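Side-chain contacts in imelysin (Bacteroides ovatus ATCC 8483, PDB 3OYV), which is an imelysin-like, largely helical protein of the bacterial outer membrane, probably involved in iron uptake, with a proposed peptidase activity: residues V9-I14 and A109-E114; N44-S49 and P240-L245; K61-S64 and S70-S73. All blocks are in the same frame, centred on the assembly; numbering follows the deposited sequence.

Contact 1 of 3, residues V9-I14 and A109-E114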
loop_
_atom_site.group_PDB
_atom_site.type_symbol
_atom_site.label_atom_id
_atom_site.label_comp_id
_atom_site.label_asym_id
_atom_site.label_seq_id
_atom_site.Cartn_x
_atom_site.Cartn_y
_atom_site.Cartn_z
ATOM N N VAL A 9 -16.341 6.321 -20.299
ATOM C CA VAL A 9 -15.290 5.555 -19.598
ATOM C C VAL A 9 -14.369 4.886 -20.626
ATOM O O VAL A 9 -14.855 4.274 -21.555
ATOM C CB VAL A 9 -15.924 4.467 -18.692
ATOM C CG1 VAL A 9 -14.885 3.486 -18.159
ATOM C CG2 VAL A 9 -16.693 5.147 -17.547
ATOM N N ASP A 10 -13.053 5.028 -20.457
ATOM C CA ASP A 10 -12.090 4.427 -21.381
ATOM C C ASP A 10 -11.333 3.322 -20.648
ATOM O O ASP A 10 -10.367 3.603 -19.913
ATOM C CB ASP A 10 -11.152 5.480 -21.976
ATOM C CG ASP A 10 -10.270 4.928 -23.101
ATOM O OD1 ASP A 10 -10.344 3.704 -23.408
ATOM O OD2 ASP A 10 -9.494 5.748 -23.670
ATOM N N PRO A 11 -11.761 2.044 -20.833
ATOM C CA PRO A 11 -11.060 0.897 -20.225
ATOM C C PRO A 11 -9.664 0.605 -20.740
ATOM O O PRO A 11 -8.917 -0.174 -20.099
ATOM C CB PRO A 11 -11.925 -0.316 -20.620
ATOM C CG PRO A 11 -13.202 0.230 -21.127
ATOM C CD PRO A 11 -12.870 1.578 -21.694
ATOM N N ALA A 12 -9.290 1.204 -21.862
ATOM C CA ALA A 12 -7.949 0.982 -22.418
ATOM C C ALA A 12 -7.596 -0.502 -22.560
ATOM O O ALA A 12 -6.584 -0.982 -22.031
ATOM C CB ALA A 12 -6.924 1.692 -21.534
ATOM N N ASN A 13 -8.411 -1.224 -23.306
ATOM C CA ASN A 13 -8.193 -2.630 -23.608
ATOM C C ASN A 13 -6.977 -2.807 -24.527
ATOM O O ASN A 13 -6.886 -2.154 -25.561
ATOM C CB ASN A 13 -9.413 -3.210 -24.341
ATOM C CG ASN A 13 -9.269 -4.693 -24.611
ATOM O OD1 ASN A 13 -9.410 -5.509 -23.699
ATOM N ND2 ASN A 13 -9.013 -5.055 -25.872
ATOM N N ILE A 14 -6.072 -3.699 -24.162
ATOM C CA ILE A 14 -4.997 -4.107 -25.057
ATOM C C ILE A 14 -4.563 -5.507 -24.660
ATOM O O ILE A 14 -4.613 -5.849 -23.480
ATOM C CB ILE A 14 -3.858 -3.083 -25.017
ATOM C CG1 ILE A 14 -2.795 -3.427 -26.046
ATOM C CG2 ILE A 14 -3.263 -2.973 -23.576
ATOM C CD1 ILE A 14 -1.778 -2.285 -26.260
ATOM N N ALA A 109 -18.004 3.103 -12.058
ATOM C CA ALA A 109 -17.752 2.438 -10.773
ATOM C C ALA A 109 -16.829 1.235 -10.926
ATOM O O ALA A 109 -15.850 1.074 -10.179
ATOM C CB ALA A 109 -19.077 2.009 -10.116
ATOM N N LEU A 110 -17.148 0.372 -11.889
ATOM C CA LEU A 110 -16.390 -0.840 -12.100
ATOM C C LEU A 110 -14.917 -0.534 -12.384
ATOM O O LEU A 110 -14.008 -1.216 -11.874
ATOM C CB LEU A 110 -16.984 -1.692 -13.235
ATOM C CG LEU A 110 -17.922 -2.836 -12.777
ATOM C CD1 LEU A 110 -19.114 -2.384 -11.980
ATOM C CD2 LEU A 110 -18.370 -3.692 -13.978
ATOM N N TYR A 111 -14.672 0.488 -13.189
ATOM C CA TYR A 111 -13.306 0.832 -13.593
ATOM C C TYR A 111 -12.575 1.705 -12.591
ATOM O O TYR A 111 -11.380 1.964 -12.761
ATOM C CB TYR A 111 -13.297 1.420 -15.011
ATOM C CG TYR A 111 -13.626 0.363 -16.039
ATOM C CD1 TYR A 111 -12.644 -0.474 -16.523
ATOM C CD2 TYR A 111 -14.920 0.179 -16.509
ATOM C CE1 TYR A 111 -12.943 -1.474 -17.440
ATOM C CE2 TYR A 111 -15.238 -0.815 -17.426
ATOM C CZ TYR A 111 -14.244 -1.641 -17.891
ATOM O OH TYR A 111 -14.526 -2.634 -18.788
ATOM N N ALA A 112 -13.265 2.105 -11.519
ATOM C CA ALA A 112 -12.665 2.895 -10.444
ATOM C C ALA A 112 -12.027 2.047 -9.337
ATOM O O ALA A 112 -11.400 2.601 -8.453
ATOM C CB ALA A 112 -13.726 3.831 -9.821
ATOM N N VAL A 113 -12.286 0.738 -9.347
ATOM C CA VAL A 113 -11.879 -0.136 -8.240
ATOM C C VAL A 113 -10.357 -0.397 -8.233
ATOM O O VAL A 113 -9.826 -1.099 -9.105
ATOM C CB VAL A 113 -12.649 -1.462 -8.293
ATOM C CG1 VAL A 113 -12.166 -2.457 -7.203
ATOM C CG2 VAL A 113 -14.177 -1.209 -8.114
ATOM N N GLU A 114 -9.672 0.114 -7.215
ATOM C CA GLU A 114 -8.243 -0.097 -7.053
ATOM C C GLU A 114 -7.927 -1.582 -6.876
ATOM O O GLU A 114 -8.499 -2.248 -6.021
ATOM C CB GLU A 114 -7.744 0.685 -5.829
ATOM C CG GLU A 114 -6.317 0.320 -5.371
ATOM C CD GLU A 114 -5.966 0.877 -3.995
ATOM O OE1 GLU A 114 -6.282 2.053 -3.737
ATOM O OE2 GLU A 114 -5.357 0.143 -3.167
#
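Val9 and Pro11, from the loop that precedes helix 21-47 in this mainly helical imelysin fold, lie against the ring of Tyr111 on the short helix 106-111. Both approach obliquely from the same side of the ring plane, Val9 toward its CD2-CG part and Pro11 toward CE1-CZ. Val9 thus reaches the part nearer the backbone: CG1 is 3.7 Å from Tyr111 CD2 and also lies near CG. A chi1 of 169° directs this methyl, rather than CG2, to the tyrosine ring. Pro11 takes the far part, with its CB 3.5 Å from Tyr111 CE1 and its CG 3.9 Å from Tyr111 CZ.

Tyrosine suits this partly exposed position in a surface contact because its ring offers the loop a broad apolar area and carries a polar hydroxyl at its end. The same ring has a cation-pi partner in Arg183 and meets Trp116 nearly at right angles. Valine and proline give compact apolar groups to an irregular segment. The loop is further shaped by an Asx turn, in which the backbone N of Ala12 donates to Asp10 OD1 over 3.1 Å, approaching from above the carboxylate plane. No hydrogen bond joins the two segments, so the contact is apolar, and at the end of the tyrosine Pro11 CB and CG each come to 3.9 Å from Tyr111 OH.

Contact 2 of 3, residues N44-S49 and P240-L245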
loop_
_atom_site.group_PDB
_atom_site.type_symbol
_atom_site.label_atom_id
_atom_site.label_comp_id
_atom_site.label_asym_id
_atom_site.label_seq_id
_atom_site.Cartn_x
_atom_site.Cartn_y
_atom_site.Cartn_z
ATOM N N ASN A 44 16.205 2.733 2.580
ATOM C CA ASN A 44 17.446 3.356 3.007
ATOM C C ASN A 44 17.239 4.657 3.777
ATOM O O ASN A 44 18.008 4.949 4.703
ATOM C CB ASN A 44 18.378 3.605 1.825
ATOM C CG ASN A 44 18.955 2.310 1.244
ATOM O OD1 ASN A 44 18.963 1.277 1.904
ATOM N ND2 ASN A 44 19.435 2.374 -0.020
ATOM N N ALA A 45 16.168 5.391 3.461
ATOM C CA ALA A 45 15.891 6.651 4.160
ATOM C C ALA A 45 15.574 6.339 5.623
ATOM O O ALA A 45 16.011 7.033 6.527
ATOM C CB ALA A 45 14.734 7.361 3.543
ATOM N N TRP A 46 14.813 5.262 5.836
ATOM C CA TRP A 46 14.485 4.833 7.197
ATOM C C TRP A 46 15.637 4.173 7.914
ATOM O O TRP A 46 15.799 4.339 9.121
ATOM C CB TRP A 46 13.262 3.890 7.187
ATOM C CG TRP A 46 11.939 4.616 7.217
ATOM C CD1 TRP A 46 11.212 5.056 6.134
ATOM C CD2 TRP A 46 11.187 5.008 8.378
ATOM N NE1 TRP A 46 10.090 5.717 6.548
ATOM C CE2 TRP A 46 10.042 5.682 7.920
ATOM C CE3 TRP A 46 11.391 4.893 9.758
ATOM C CZ2 TRP A 46 9.066 6.177 8.796
ATOM C CZ3 TRP A 46 10.417 5.369 10.614
ATOM C CH2 TRP A 46 9.294 6.014 10.148
ATOM N N ASN A 47 16.378 3.320 7.205
ATOM C CA ASN A 47 17.313 2.424 7.848
ATOM C C ASN A 47 18.750 2.896 7.901
ATOM O O ASN A 47 19.512 2.439 8.759
ATOM C CB ASN A 47 17.282 1.076 7.129
ATOM C CG ASN A 47 18.110 0.009 7.842
ATOM O OD1 ASN A 47 17.849 -0.359 9.008
ATOM N ND2 ASN A 47 19.086 -0.538 7.129
ATOM N N SER A 48 19.116 3.786 6.993
ATOM C CA SER A 48 20.516 4.187 6.860
ATOM C C SER A 48 20.720 5.692 7.027
ATOM O O SER A 48 21.489 6.138 7.915
ATOM C CB SER A 48 21.062 3.706 5.502
ATOM O OG SER A 48 22.406 4.130 5.329
ATOM N N SER A 49 20.056 6.478 6.208
ATOM C CA SER A 49 20.294 7.913 6.205
ATOM C C SER A 49 19.183 8.662 5.532
ATOM O O SER A 49 18.839 8.375 4.383
ATOM C CB SER A 49 21.622 8.204 5.499
ATOM O OG SER A 49 21.894 9.598 5.399
ATOM N N PRO A 240 11.168 -3.236 9.304
ATOM C CA PRO A 240 11.056 -4.562 8.664
ATOM C C PRO A 240 10.095 -4.629 7.504
ATOM O O PRO A 240 10.312 -5.393 6.555
ATOM C CB PRO A 240 10.677 -5.481 9.827
ATOM C CG PRO A 240 11.236 -4.805 11.060
ATOM C CD PRO A 240 11.011 -3.330 10.770
ATOM N N THR A 241 8.987 -3.893 7.578
ATOM C CA THR A 241 8.078 -3.861 6.451
ATOM C C THR A 241 8.745 -3.245 5.218
ATOM O O THR A 241 8.613 -3.795 4.102
ATOM C CB THR A 241 6.765 -3.115 6.804
ATOM O OG1 THR A 241 6.149 -3.801 7.906
ATOM C CG2 THR A 241 5.823 -3.069 5.627
ATOM N N TYR A 242 9.477 -2.149 5.406
ATOM C CA TYR A 242 10.152 -1.544 4.272
ATOM C C TYR A 242 11.335 -2.411 3.776
ATOM O O TYR A 242 11.630 -2.405 2.581
ATOM C CB TYR A 242 10.579 -0.137 4.573
ATOM C CG TYR A 242 9.456 0.853 4.708
ATOM C CD1 TYR A 242 8.348 0.814 3.877
ATOM C CD2 TYR A 242 9.557 1.891 5.616
ATOM C CE1 TYR A 242 7.317 1.777 3.986
ATOM C CE2 TYR A 242 8.575 2.855 5.709
ATOM C CZ TYR A 242 7.463 2.812 4.894
ATOM O OH TYR A 242 6.534 3.838 4.985
ATOM N N LYS A 243 11.990 -3.143 4.671
ATOM C CA LYS A 243 13.019 -4.103 4.246
ATOM C C LYS A 243 12.401 -5.162 3.347
ATOM O O LYS A 243 12.943 -5.496 2.286
ATOM C CB LYS A 243 13.698 -4.783 5.448
ATOM C CG LYS A 243 14.918 -5.623 5.043
ATOM C CD LYS A 243 15.515 -6.316 6.272
ATOM C CE LYS A 243 16.745 -7.134 5.908
ATOM N NZ LYS A 243 17.431 -7.749 7.087
ATOM N N SER A 244 11.268 -5.692 3.756
ATOM C CA SER A 244 10.558 -6.721 2.974
ATOM C C SER A 244 10.143 -6.156 1.615
ATOM O O SER A 244 10.287 -6.803 0.587
ATOM C CB SER A 244 9.323 -7.278 3.724
ATOM O OG SER A 244 8.650 -8.285 2.988
ATOM N N LEU A 245 9.624 -4.926 1.630
ATOM C CA LEU A 245 9.217 -4.265 0.387
ATOM C C LEU A 245 10.403 -4.128 -0.564
ATOM O O LEU A 245 10.254 -4.386 -1.780
ATOM C CB LEU A 245 8.607 -2.904 0.707
ATOM C CG LEU A 245 8.201 -2.044 -0.487
ATOM C CD1 LEU A 245 7.098 -2.718 -1.312
ATOM C CD2 LEU A 245 7.778 -0.656 -0.005
HETATM O O HOH W 1 7.692 6.440 5.233
#
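A first torsion of -69° places CG of Tyr242 anti to its carbonyl carbon and beside its backbone N, and the side chain leaves helix 223-261 toward Trp46. On Trp46, chi1 of -86°, together with the second torsion, turns the indole so that one face of its five-membered ring receives the tyrosine. The part of Tyr242 that reaches this face is its CD2-CE2 side: CE2 is 3.3 Å from Trp46 NE1 and 3.5 Å from Trp46 CD1. The planes are inclined at 46°, with 4.8 Å between the centroid of the indole five-membered ring and that of the phenol, an oblique aromatic pair.

This is interhelical packing within the imelysin helical fold, joining the C-terminal end of helix 21-47 to the middle of the long helix 223-261. Trp46 and Tyr242 are both buried, and the kind of residue explains the fit: each offers a wide apolar ring to the other helix, together with one polar group. Around them, Tyr56 meets the tryptophan edge-to-face and Phe288 does the same for the tyrosine, and these two rings extend the aromatic surroundings of the pair.

The polar groups share a water. Trp46 NE1 donates to it over 2.8 Å in the plane of the indole edge, and Tyr242 OH is also hydrogen-bonded to it, 2.9 Å away. No hydrogen bond runs directly between Trp46 and Tyr242.

Contact 3 of 3, residues K61-S64 and S70-S73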
loop_
_atom_site.group_PDB
_atom_site.type_symbol
_atom_site.label_atom_id
_atom_site.label_comp_id
_atom_site.label_asym_id
_atom_site.label_seq_id
_atom_site.Cartn_x
_atom_site.Cartn_y
_atom_site.Cartn_z
ATOM N N LYS A 61 12.658 7.702 16.555
ATOM C CA LYS A 61 12.838 7.160 17.898
ATOM C C LYS A 61 13.406 8.161 18.895
ATOM O O LYS A 61 13.144 8.055 20.099
ATOM C CB LYS A 61 13.735 5.911 17.889
ATOM C CG LYS A 61 13.071 4.778 17.154
ATOM C CD LYS A 61 13.897 3.484 17.160
ATOM C CE LYS A 61 15.113 3.591 16.237
ATOM N NZ LYS A 61 15.978 2.382 16.318
ATOM N N ALA A 62 14.218 9.091 18.419
ATOM C CA ALA A 62 14.811 10.097 19.304
ATOM C C ALA A 62 13.825 11.202 19.653
ATOM O O ALA A 62 13.845 11.726 20.766
ATOM C CB ALA A 62 16.067 10.723 18.664
ATOM N N HIS A 63 13.005 11.578 18.680
ATOM C CA HIS A 63 11.999 12.614 18.786
ATOM C C HIS A 63 12.447 13.800 19.640
ATOM O O HIS A 63 11.843 14.122 20.664
ATOM C CB HIS A 63 10.644 12.039 19.215
ATOM C CG HIS A 63 10.691 11.138 20.416
ATOM N ND1 HIS A 63 10.883 11.610 21.699
ATOM C CD2 HIS A 63 10.555 9.791 20.522
ATOM C CE1 HIS A 63 10.868 10.588 22.540
ATOM N NE2 HIS A 63 10.689 9.473 21.853
ATOM N N SER A 64 13.507 14.464 19.183
ATOM C CA SER A 64 14.164 15.486 19.993
ATOM C C SER A 64 13.967 16.906 19.494
ATOM O O SER A 64 14.584 17.837 20.024
ATOM C CB SER A 64 15.646 15.180 20.036
ATOM O OG SER A 64 16.181 15.206 18.728
ATOM N N SER A 70 8.389 14.807 21.166
ATOM C CA SER A 70 8.022 13.969 22.291
ATOM C C SER A 70 7.557 12.634 21.766
ATOM O O SER A 70 7.159 12.521 20.603
ATOM C CB SER A 70 6.891 14.628 23.106
ATOM O OG SER A 70 5.681 14.661 22.374
ATOM N N ALA A 71 7.541 11.635 22.636
ATOM C CA ALA A 71 6.954 10.361 22.253
ATOM C C ALA A 71 5.454 10.507 21.996
ATOM O O ALA A 71 4.907 9.847 21.118
ATOM C CB ALA A 71 7.239 9.267 23.313
ATOM N N LEU A 72 4.772 11.368 22.763
ATOM C CA LEU A 72 3.366 11.641 22.514
ATOM C C LEU A 72 3.141 12.121 21.090
ATOM O O LEU A 72 2.221 11.654 20.434
ATOM C CB LEU A 72 2.797 12.648 23.521
ATOM C CG LEU A 72 1.360 13.085 23.279
ATOM C CD1 LEU A 72 0.433 11.893 23.292
ATOM C CD2 LEU A 72 0.912 14.148 24.285
ATOM N N SER A 73 3.960 13.057 20.613
ATOM C CA SER A 73 3.834 13.560 19.242
ATOM C C SER A 73 3.964 12.422 18.215
ATOM O O SER A 73 3.189 12.323 17.247
ATOM C CB SER A 73 4.913 14.607 18.983
ATOM O OG SER A 73 4.768 15.170 17.694
#
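Helix 56-62 gives way at His63, which has positive phi (37°), and the chain returns after a short loop to the start of helix 71-102, bringing the CA atoms of His63 and Ser70 to 5.5 Å. The imidazole of His63 lies with one face over the peptide linking Ser70 to Ala71. Ser70 C and Ala71 N both sit 3.4 Å from the ring plane, displaced toward its rim. A chi1 of 50° sets CG between the backbone N and the carbonyl carbon of His63, a crowded position that turns the ring toward this peptide. Farther round the ring, Ala71 CB comes to 3.8 Å from His63 NE2; a small methyl fits beside the imidazole here.

Ser70 is the N-cap of helix 71-102. Its OG accepts from Ser73 N over 2.9 Å, with a nearly straight N-H...O angle of 161°. Serine suits the position because its short side chain can fold back to this amide in the first turn. Ala71 N, under the imidazole, is itself hydrogen-bonded to Asp223 OD1 on helix 223-261, while His63 NE2 makes a weak hydrogen bond with Asn227 OD1 of the same helix.

The contact between the two segments has no hydrogen bond, His63 ND1 and Ala71 N being close but badly angled for one. Its chemistry therefore implies van der Waals packing of a flat ring on a flat peptide, while Ser73 N bonds to the cap, Ala71 N to Asp223 and, weakly, His63 NE2 to Asn227.

The long helix 223-261 connects two of the three contacts: contact 2 contains part of it, and contact 3 packs against an earlier part. Their centres are about 20 Å apart. Contact 1 stands across the chain's centre from both, its own centre about 33 Å from that of contact 2 and about 44 Å from that of contact 3. The segments run 9-14, 44-49, 61-64, 70-73, 109-114, 240-245, so contact 3 lies inside the intervals closed by contact 1 and contact 2, which alternate. Contact 1 joins the N-terminal loop to helix 106-111, contact 2 helix 21-47 to helix 223-261, and contact 3 closes a local turn: each ties a different part of the mainly helical chain.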